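Local coordinates for alpha-glucosidase (Pseudoalteromonas sp. K8, PDB 5HQA), which hydrolyses alpha-glucosidic bonds as a calcium-binding, chloride-activated member of glycoside hydrolase family 97, and here holds the inhibitor acarbose, at residues 64-69 against 74-79; 152-157 against 460-465; 470-475 against 508-513. All blocks are in the same frame, centred on the assembly; numbering follows the deposited sequence.

The three contacts follow one another along the chain. Interaction 1 belongs to the hairpin of strands 53-67 and 75-89, at one edge of an antiparallel sheet in the N-terminal region. Interaction 2 joins a loop of that region to the short helix 462-465 of the TIM-barrel family region, across calcium and acarbose. Interaction 3 lies entirely in the barrel region. Interactions 2 and 3 have centres about 11 Å apart and touch each other: Asn463 OD1 and Asn470 N lie 2.9 Å apart, a probable hydrogen bond. Interaction 1 is 33 to 34 Å from both by centres, across the chain's centre. The active site thus draws on two regions, while the hairpin is remote from it.

Interaction 1. Residues 64-69 against 74-79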
# COMPACT_ATOMS: atom_id res chain seq x y z
N THR A 64 16.02 -2.92 -19.64
CA THR A 64 14.94 -2.32 -20.39
C THR A 64 14.24 -1.28 -19.52
O THR A 64 14.61 -1.06 -18.36
CB THR A 64 13.96 -3.39 -20.89
OG1 THR A 64 13.04 -2.79 -21.80
CG2 THR A 64 13.19 -4.00 -19.73
N GLN A 65 13.22 -0.63 -20.09
CA GLN A 65 12.41 0.33 -19.35
C GLN A 65 11.00 0.31 -19.92
O GLN A 65 10.79 -0.07 -21.07
CB GLN A 65 13.01 1.73 -19.42
CG GLN A 65 13.00 2.34 -20.80
CD GLN A 65 13.55 3.75 -20.81
OE1 GLN A 65 14.62 4.01 -20.26
NE2 GLN A 65 12.80 4.68 -21.42
N TRP A 66 10.04 0.73 -19.10
CA TRP A 66 8.64 0.74 -19.51
C TRP A 66 7.95 1.95 -18.89
O TRP A 66 8.47 2.57 -17.95
CB TRP A 66 7.93 -0.57 -19.14
CG TRP A 66 8.03 -0.95 -17.68
CD1 TRP A 66 9.09 -1.55 -17.05
CD2 TRP A 66 7.02 -0.77 -16.67
NE1 TRP A 66 8.81 -1.75 -15.71
CE2 TRP A 66 7.54 -1.28 -15.46
CE3 TRP A 66 5.73 -0.24 -16.68
CZ2 TRP A 66 6.81 -1.26 -14.26
CZ3 TRP A 66 5.00 -0.22 -15.49
CH2 TRP A 66 5.54 -0.73 -14.30
N GLN A 67 6.79 2.30 -19.42
CA GLN A 67 6.08 3.50 -19.01
C GLN A 67 4.81 3.14 -18.24
O GLN A 67 4.04 2.27 -18.66
CB GLN A 67 5.73 4.38 -20.22
CG GLN A 67 4.91 5.60 -19.82
CD GLN A 67 5.13 6.80 -20.73
OE1 GLN A 67 6.27 7.18 -21.00
NE2 GLN A 67 4.04 7.40 -21.19
N GLN A 68 4.60 3.82 -17.09
CA GLN A 68 3.37 3.60 -16.32
C GLN A 68 2.24 4.48 -16.85
O GLN A 68 2.48 5.62 -17.24
CB GLN A 68 3.58 3.92 -14.85
CG GLN A 68 4.73 3.20 -14.20
CD GLN A 68 4.46 2.99 -12.73
OE1 GLN A 68 3.68 2.12 -12.37
NE2 GLN A 68 5.07 3.81 -11.88
N PRO A 69 1.00 3.98 -16.85
CA PRO A 69 -0.12 4.88 -17.19
C PRO A 69 -0.31 5.97 -16.15
O PRO A 69 -0.68 7.09 -16.49
CB PRO A 69 -1.32 3.93 -17.25
CG PRO A 69 -0.94 2.79 -16.33
CD PRO A 69 0.56 2.62 -16.51
N GLN A 74 7.02 8.08 -14.12
CA GLN A 74 6.50 7.76 -15.45
C GLN A 74 7.27 6.61 -16.10
O GLN A 74 6.65 5.71 -16.68
CB GLN A 74 6.55 9.00 -16.32
CG GLN A 74 6.24 8.75 -17.78
CD GLN A 74 6.01 10.05 -18.51
OE1 GLN A 74 6.01 11.13 -17.91
NE2 GLN A 74 5.79 9.96 -19.82
N THR A 75 8.59 6.62 -16.00
CA THR A 75 9.44 5.60 -16.59
C THR A 75 10.06 4.73 -15.50
O THR A 75 10.65 5.25 -14.55
CB THR A 75 10.55 6.24 -17.43
OG1 THR A 75 9.95 7.07 -18.43
CG2 THR A 75 11.40 5.18 -18.10
N VAL A 76 9.92 3.41 -15.65
CA VAL A 76 10.46 2.44 -14.70
C VAL A 76 11.55 1.67 -15.42
O VAL A 76 11.30 1.07 -16.48
CB VAL A 76 9.38 1.48 -14.18
CG1 VAL A 76 10.00 0.40 -13.30
CG2 VAL A 76 8.29 2.26 -13.41
N VAL A 77 12.75 1.69 -14.85
CA VAL A 77 13.90 0.98 -15.40
C VAL A 77 13.96 -0.41 -14.79
O VAL A 77 13.81 -0.57 -13.57
CB VAL A 77 15.19 1.77 -15.12
CG1 VAL A 77 16.42 0.91 -15.39
CG2 VAL A 77 15.21 3.05 -15.94
N ASP A 78 14.17 -1.43 -15.64
CA ASP A 78 14.29 -2.82 -15.22
C ASP A 78 15.67 -3.32 -15.66
O ASP A 78 15.87 -3.65 -16.83
CB ASP A 78 13.18 -3.68 -15.82
CG ASP A 78 13.22 -5.14 -15.33
OD1 ASP A 78 14.18 -5.53 -14.65
OD2 ASP A 78 12.27 -5.90 -15.63
N GLN A 79 16.62 -3.38 -14.73
CA GLN A 79 17.96 -3.91 -15.00
C GLN A 79 18.25 -5.00 -13.98
O GLN A 79 18.35 -4.71 -12.79
CB GLN A 79 19.02 -2.82 -14.93
CG GLN A 79 18.87 -1.77 -16.01
CD GLN A 79 19.78 -0.57 -15.82
OE1 GLN A 79 20.09 -0.18 -14.69
NE2 GLN A 79 20.21 0.03 -16.93
O HOH W 1 8.54 6.07 -20.49
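Val76, Gln74 and Trp66 carry most of this contact, which closes an antiparallel beta hairpin at the edge of the N-terminal sheet. Strand 64-67 pairs with strand 75-79. Thr64 with Asp78 and Trp66 with Val76 are hydrogen-bonded pairs. Gln65 with Val77 and Gln67 with Thr75 are non-hydrogen-bonded pairs. The Val76 N to Trp66 O bond is 2.8 Å.

Trp66 and Val76 lie side by side on one face of the sheet. Trp66 has CG between its backbone N and carbonyl carbon (chi1 54°), which lays the indole alongside the valine. Val76 CB sits over one face of the ring, 3.8 Å from the centroid of the five-membered ring, in a CH-pi contact. CG1 of Val76 reaches Trp66 NE1 at 3.4 Å. The indole N-H itself is bonded to Asn248, and Arg446 makes a cation-pi contact with the ring. The other valine methyl, CG2, packs on Gln68 CG at 3.8 Å, while Gln68 NE2 is held by Arg73 and Glu72.

At the turn end, Gln74 holds the other strand twice. Its carbonyl O accepts Gln68 N at 2.8 Å. Its side chain runs extended beside that of Gln67, with the two amide planes 85° apart. Gln74 NE2 donates to Gln67 OE1 at 3.1 Å. The donor stands above the carbonyl plane of Gln67, not on a lone pair. A water also donates to Gln67 OE1 at 2.6 Å and joins it to Thr75 OG1 at 2.7 Å.

Interaction 2. Residues 152-157 against 460-465. With CA (calcium ion), chain C; AC1 (4,6-dideoxy-4-{[(1S,4R,5S,6S)-4,5,6-trihydroxy-3-(hydroxymethyl)cyclohex-2-en-1-yl]amino}-alpha-D-glucopyranose), chain B; GLC (alpha-D-glucopyranose), chain D; GLC (alpha-D-glucopyranose), chain E.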
# COMPACT_ATOMS: atom_id res chain seq x y z
N ARG A 152 -5.93 -7.35 11.65
CA ARG A 152 -5.45 -7.47 10.25
C ARG A 152 -4.16 -6.67 10.09
O ARG A 152 -3.20 -6.91 10.84
CB ARG A 152 -6.58 -7.05 9.30
CG ARG A 152 -7.92 -7.82 9.44
CD ARG A 152 -9.01 -7.14 8.59
NE ARG A 152 -8.92 -5.71 8.79
CZ ARG A 152 -9.52 -5.05 9.76
NH1 ARG A 152 -10.31 -5.68 10.61
NH2 ARG A 152 -9.34 -3.75 9.88
N TYR A 153 -4.07 -5.73 9.14
CA TYR A 153 -2.88 -4.91 8.97
C TYR A 153 -2.93 -3.63 9.79
O TYR A 153 -1.95 -2.87 9.78
CB TYR A 153 -2.68 -4.53 7.50
CG TYR A 153 -2.57 -5.68 6.52
CD1 TYR A 153 -1.50 -6.57 6.58
CD2 TYR A 153 -3.50 -5.83 5.49
CE1 TYR A 153 -1.38 -7.62 5.65
CE2 TYR A 153 -3.40 -6.87 4.57
CZ TYR A 153 -2.34 -7.76 4.66
OH TYR A 153 -2.25 -8.78 3.74
N GLU A 154 -4.03 -3.36 10.49
CA GLU A 154 -4.24 -2.06 11.12
C GLU A 154 -3.66 -2.08 12.54
O GLU A 154 -4.38 -2.13 13.55
CB GLU A 154 -5.71 -1.68 11.09
CG GLU A 154 -6.19 -1.31 9.68
CD GLU A 154 -7.70 -1.03 9.61
OE1 GLU A 154 -8.14 -0.41 8.61
OE2 GLU A 154 -8.43 -1.43 10.53
N TYR A 155 -2.33 -2.02 12.61
CA TYR A 155 -1.58 -1.95 13.85
C TYR A 155 -0.54 -0.85 13.76
O TYR A 155 -0.05 -0.55 12.67
CB TYR A 155 -0.86 -3.27 14.15
CG TYR A 155 -1.79 -4.38 14.57
CD1 TYR A 155 -2.13 -4.53 15.91
CD2 TYR A 155 -2.33 -5.26 13.64
CE1 TYR A 155 -2.99 -5.54 16.32
CE2 TYR A 155 -3.20 -6.27 14.03
CZ TYR A 155 -3.52 -6.41 15.38
OH TYR A 155 -4.38 -7.40 15.80
N VAL A 156 -0.18 -0.26 14.89
CA VAL A 156 1.00 0.61 14.89
C VAL A 156 2.25 -0.27 14.91
O VAL A 156 2.23 -1.41 15.37
CB VAL A 156 0.98 1.60 16.07
CG1 VAL A 156 -0.27 2.48 16.01
CG2 VAL A 156 1.09 0.87 17.41
N TYR A 157 3.35 0.27 14.37
CA TYR A 157 4.57 -0.51 14.23
C TYR A 157 5.33 -0.60 15.55
O TYR A 157 5.40 0.36 16.32
CB TYR A 157 5.45 0.11 13.13
CG TYR A 157 4.93 -0.32 11.78
CD1 TYR A 157 3.83 0.31 11.22
CD2 TYR A 157 5.47 -1.42 11.12
CE1 TYR A 157 3.29 -0.11 10.01
CE2 TYR A 157 4.95 -1.86 9.92
CZ TYR A 157 3.86 -1.20 9.36
OH TYR A 157 3.34 -1.63 8.18
N GLN A 460 -5.84 7.75 8.64
CA GLN A 460 -6.37 8.89 9.38
C GLN A 460 -7.54 8.51 10.28
O GLN A 460 -7.75 9.13 11.33
CB GLN A 460 -6.81 9.97 8.40
CG GLN A 460 -7.09 11.32 9.02
CD GLN A 460 -5.82 12.12 9.25
OE1 GLN A 460 -5.25 12.11 10.34
NE2 GLN A 460 -5.36 12.81 8.20
N GLU A 461 -8.34 7.51 9.88
CA GLU A 461 -9.54 7.18 10.66
C GLU A 461 -9.20 6.82 12.10
O GLU A 461 -9.99 7.12 13.01
CB GLU A 461 -10.30 6.03 10.00
CG GLU A 461 -9.46 4.76 9.84
CD GLU A 461 -10.27 3.58 9.34
OE1 GLU A 461 -11.52 3.71 9.29
OE2 GLU A 461 -9.68 2.53 9.01
N PHE A 462 -8.05 6.19 12.34
CA PHE A 462 -7.70 5.86 13.72
C PHE A 462 -7.41 7.10 14.56
O PHE A 462 -7.35 6.99 15.79
CB PHE A 462 -6.50 4.91 13.77
CG PHE A 462 -6.88 3.49 13.49
CD1 PHE A 462 -7.07 3.05 12.18
CD2 PHE A 462 -7.11 2.61 14.54
CE1 PHE A 462 -7.46 1.74 11.93
CE2 PHE A 462 -7.49 1.30 14.29
CZ PHE A 462 -7.67 0.86 12.99
N ASN A 463 -7.25 8.26 13.93
CA ASN A 463 -7.07 9.49 14.68
C ASN A 463 -8.39 10.10 15.11
O ASN A 463 -8.39 11.06 15.88
CB ASN A 463 -6.27 10.49 13.85
CG ASN A 463 -4.86 10.01 13.61
OD1 ASN A 463 -4.31 9.27 14.43
ND2 ASN A 463 -4.28 10.41 12.49
N ALA A 464 -9.52 9.55 14.65
CA ALA A 464 -10.82 9.99 15.14
C ALA A 464 -11.24 9.24 16.41
O ALA A 464 -11.90 9.83 17.27
CB ALA A 464 -11.89 9.81 14.06
N TRP A 465 -10.86 7.96 16.54
CA TRP A 465 -11.37 7.16 17.64
C TRP A 465 -10.40 6.09 18.13
O TRP A 465 -10.82 5.23 18.92
CB TRP A 465 -12.70 6.49 17.22
CG TRP A 465 -12.69 6.04 15.77
CD1 TRP A 465 -13.36 6.62 14.72
CD2 TRP A 465 -11.94 4.95 15.20
NE1 TRP A 465 -13.09 5.94 13.55
CE2 TRP A 465 -12.22 4.92 13.82
CE3 TRP A 465 -11.08 3.98 15.74
CZ2 TRP A 465 -11.66 3.96 12.96
CZ3 TRP A 465 -10.52 3.04 14.89
CH2 TRP A 465 -10.81 3.04 13.51
CA CA C . -10.22 0.61 7.84
C1 AC1 B . -13.23 -1.09 12.49
O2 AC1 B . -11.11 -2.14 12.09
C2 AC1 B . -12.23 -1.52 11.43
C4A AC1 B . -14.89 3.41 6.30
C3 AC1 B . -11.79 -0.35 10.58
O3 AC1 B . -10.79 -0.77 9.63
C4 AC1 B . -12.98 0.27 9.90
N4A AC1 B . -12.61 1.24 8.82
C5 AC1 B . -13.67 0.94 11.07
O5 AC1 B . -14.24 -0.13 11.94
C6 AC1 B . -14.77 1.89 10.70
C1B AC1 B . -13.33 1.03 7.51
C2B AC1 B . -12.77 2.12 6.38
O2B AC1 B . -11.35 2.05 6.38
C3B AC1 B . -13.28 3.41 6.61
O3B AC1 B . -12.68 4.42 5.76
O4 AC1 B . -15.45 4.66 6.66
C5B AC1 B . -15.59 2.36 6.99
C7B AC1 B . -14.75 1.10 7.60
C6B AC1 B . -17.07 2.14 6.61
O6B AC1 B . -17.10 1.54 5.36
C1 GLC D . -14.18 -0.13 17.63
C2 GLC D . -14.36 -1.42 16.83
C3 GLC D . -13.37 -1.55 15.70
C4 GLC D . -13.56 -0.42 14.73
C5 GLC D . -13.44 0.95 15.41
C6 GLC D . -14.12 1.98 14.56
O2 GLC D . -14.22 -2.52 17.73
O3 GLC D . -13.57 -2.84 15.03
O4 GLC D . -12.60 -0.53 13.59
O5 GLC D . -14.00 1.10 16.79
O6 GLC D . -15.50 2.03 14.84
C1 GLC E . -10.28 1.22 20.91
C2 GLC E . -11.69 1.77 21.08
C3 GLC E . -12.65 1.54 19.94
C4 GLC E . -12.19 0.80 18.73
C5 GLC E . -10.83 0.10 18.79
C6 GLC E . -9.82 0.73 17.91
O1 GLC E . -9.73 0.98 22.16
O2 GLC E . -12.28 1.19 22.25
O3 GLC E . -13.18 2.86 19.55
O4 GLC E . -13.14 -0.33 18.53
O5 GLC E . -10.27 -0.04 20.16
O6 GLC E . -9.11 -0.32 17.29
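Glu154 meets Phe462 with its CG anti to the carbonyl carbon (chi1 -72°) and the chain extended beyond, which carries its carboxylate to the edge of the phenyl ring. The two planes are 83° apart, and Glu154 OE2 lies 3.4 Å from Phe462 CZ. In Glu461, CG stands between the backbone N and the carbonyl carbon (chi1 58°), and the extended chain beyond it brings OE2 to the calcium ion.

The two carboxylates do not bond to each other. They share the calcium ion, bound by Glu154 OE1 at 2.4 Å and by Glu461 OE2 at 2.3 Å. Glu437 and Glu455 complete the protein part of the site. This is the calcium site of the family 97 active centre, built from a loop of the N-terminal region and the TIM-barrel region. The acarbose unit AC1 binds the same ion through O3, N4A and O2B, so metal and inhibitor are held together.

Glu154 OE2 has further partners. Arg152 NH2 makes a salt bridge to it at 2.6 Å, and AC1 O2 donates a hydrogen bond to it. The same Arg152 NH2 donates to AC1 O2 at 3.3 Å, almost straight. Trp465 CH2 lies over the centre of one face of the Phe462 ring. One indole face lies against Glu461 O and Phe462 CA; the opposite face takes C6 of the chain D glucose, 3.5 Å from Trp465 CZ2.

Interaction 3. Residues 470-475 against 508-513; sequences NPPEHI and RPQTTL
Gln510 is the residue of 508-513 that touches 470-475, and it does so mainly by van der Waals packing. Its side chain has CG anti to the carbonyl carbon (chi1 -63°) and is extended beyond it. This brings the amide oxygen up to the Asn470-Pro472 backbone. Gln510 OE1 lies 3.4 Å from Pro472 CD, with the glutamine and the proline ring crossing at a slant. On the same ring, Pro472 CG approaches the backbone Gln510 O at 3.9 Å. OE1 is also 3.7 Å from Pro471 CA.

One polar approach is not a bond. Gln510 OE1 and Asn470 O stand 3.4 Å apart, and both are acceptors. The polar link goes through a water instead. It donates to Asn470 O at 2.7 Å and accepts from Gln510 N at 2.7 Å, so it joins the two backbones.

Other hydrogen bonds shape each segment separately. His474 N bonds to Pro471 O at 2.9 Å, closing a type I beta turn. Arg508 NE donates to Pro509 O at 2.9 Å from above the carbonyl plane. Gln510 is the centre of an inverse gamma turn. Outside the segments, Asn470 OD1 takes Arg458 NE, and Asn470 ND2 donates to Gly459 O. Gln510 O accepts a hydrogen bond from Ser651.

Two loops of the barrel region therefore meet at the starts of two helices. One segment runs into helix 474-478. In the other, Thr512 is the N-cap of helix 513-522, its OG1 capping Lys515 N. Ser651 belongs to the C-terminal family region, so the contact sits where that region meets the TIM barrel.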
# COMPACT_ATOMS: atom_id res chain seq x y z
N ASN A 470 -3.04 7.36 16.16
CA ASN A 470 -1.71 7.06 15.65
C ASN A 470 -0.67 7.92 16.38
O ASN A 470 -0.92 9.10 16.64
CB ASN A 470 -1.61 7.31 14.15
CG ASN A 470 -2.63 6.51 13.34
OD1 ASN A 470 -3.08 5.44 13.77
ND2 ASN A 470 -2.99 7.02 12.17
N PRO A 471 0.49 7.36 16.72
CA PRO A 471 1.52 8.14 17.41
C PRO A 471 2.26 9.05 16.44
O PRO A 471 2.20 8.86 15.22
CB PRO A 471 2.45 7.06 17.98
CG PRO A 471 2.35 5.95 16.96
CD PRO A 471 0.88 5.95 16.54
N PRO A 472 2.96 10.06 16.96
CA PRO A 472 3.75 10.93 16.08
C PRO A 472 4.66 10.19 15.11
O PRO A 472 4.85 10.66 13.97
CB PRO A 472 4.55 11.76 17.08
CG PRO A 472 3.59 11.90 18.23
CD PRO A 472 2.90 10.58 18.34
N GLU A 473 5.23 9.04 15.50
CA GLU A 473 6.17 8.34 14.62
C GLU A 473 5.48 7.57 13.49
O GLU A 473 6.17 7.00 12.63
CB GLU A 473 7.02 7.36 15.44
CG GLU A 473 6.23 6.16 15.93
CD GLU A 473 7.06 5.21 16.78
OE1 GLU A 473 8.25 5.51 17.06
OE2 GLU A 473 6.51 4.16 17.18
N HIS A 474 4.15 7.53 13.46
CA HIS A 474 3.45 6.60 12.58
C HIS A 474 3.79 6.82 11.10
O HIS A 474 4.07 5.86 10.37
CB HIS A 474 1.94 6.71 12.80
CG HIS A 474 1.14 5.66 12.09
ND1 HIS A 474 1.36 4.31 12.27
CD2 HIS A 474 0.14 5.77 11.18
CE1 HIS A 474 0.52 3.63 11.50
NE2 HIS A 474 -0.23 4.49 10.83
N ILE A 475 3.75 8.07 10.63
CA ILE A 475 4.02 8.31 9.21
C ILE A 475 5.44 7.86 8.86
O ILE A 475 5.66 7.21 7.82
CB ILE A 475 3.80 9.79 8.83
CG1 ILE A 475 2.39 10.25 9.23
CG2 ILE A 475 4.05 9.98 7.33
CD1 ILE A 475 1.27 9.40 8.64
N ARG A 508 -7.16 12.42 18.29
CA ARG A 508 -6.93 13.45 17.28
C ARG A 508 -5.69 13.05 16.52
O ARG A 508 -4.89 12.25 17.02
CB ARG A 508 -6.74 14.83 17.93
CG ARG A 508 -5.75 14.76 19.09
CD ARG A 508 -5.10 16.11 19.41
NE ARG A 508 -4.18 16.56 18.37
CZ ARG A 508 -3.20 17.44 18.58
NH1 ARG A 508 -2.98 17.93 19.80
NH2 ARG A 508 -2.42 17.81 17.57
N PRO A 509 -5.48 13.59 15.31
CA PRO A 509 -4.15 13.44 14.70
C PRO A 509 -3.12 14.10 15.60
O PRO A 509 -3.27 15.27 15.97
CB PRO A 509 -4.28 14.15 13.34
CG PRO A 509 -5.78 14.19 13.07
CD PRO A 509 -6.39 14.35 14.44
N GLN A 510 -2.11 13.33 15.99
CA GLN A 510 -1.07 13.85 16.87
C GLN A 510 0.05 14.45 16.03
O GLN A 510 1.18 13.96 15.98
CB GLN A 510 -0.58 12.75 17.80
CG GLN A 510 -1.70 12.26 18.71
CD GLN A 510 -1.21 11.35 19.82
OE1 GLN A 510 -0.28 10.56 19.62
NE2 GLN A 510 -1.83 11.46 20.99
N THR A 511 -0.31 15.52 15.31
CA THR A 511 0.56 16.17 14.34
C THR A 511 0.29 17.67 14.37
O THR A 511 -0.68 18.13 14.96
CB THR A 511 0.36 15.66 12.90
OG1 THR A 511 -0.77 16.33 12.31
CG2 THR A 511 0.13 14.14 12.85
N THR A 512 1.17 18.42 13.71
CA THR A 512 0.92 19.82 13.42
C THR A 512 0.12 19.93 12.12
O THR A 512 -0.07 18.96 11.38
CB THR A 512 2.22 20.61 13.29
OG1 THR A 512 2.94 20.16 12.13
CG2 THR A 512 3.09 20.45 14.53
N LEU A 513 -0.33 21.16 11.84
CA LEU A 513 -1.05 21.43 10.61
C LEU A 513 -0.17 21.24 9.39
O LEU A 513 -0.59 20.64 8.39
CB LEU A 513 -1.61 22.86 10.65
CG LEU A 513 -2.39 23.37 9.45
CD1 LEU A 513 -3.62 22.51 9.20
CD2 LEU A 513 -2.79 24.82 9.71
O HOH W 2 -1.47 11.01 14.76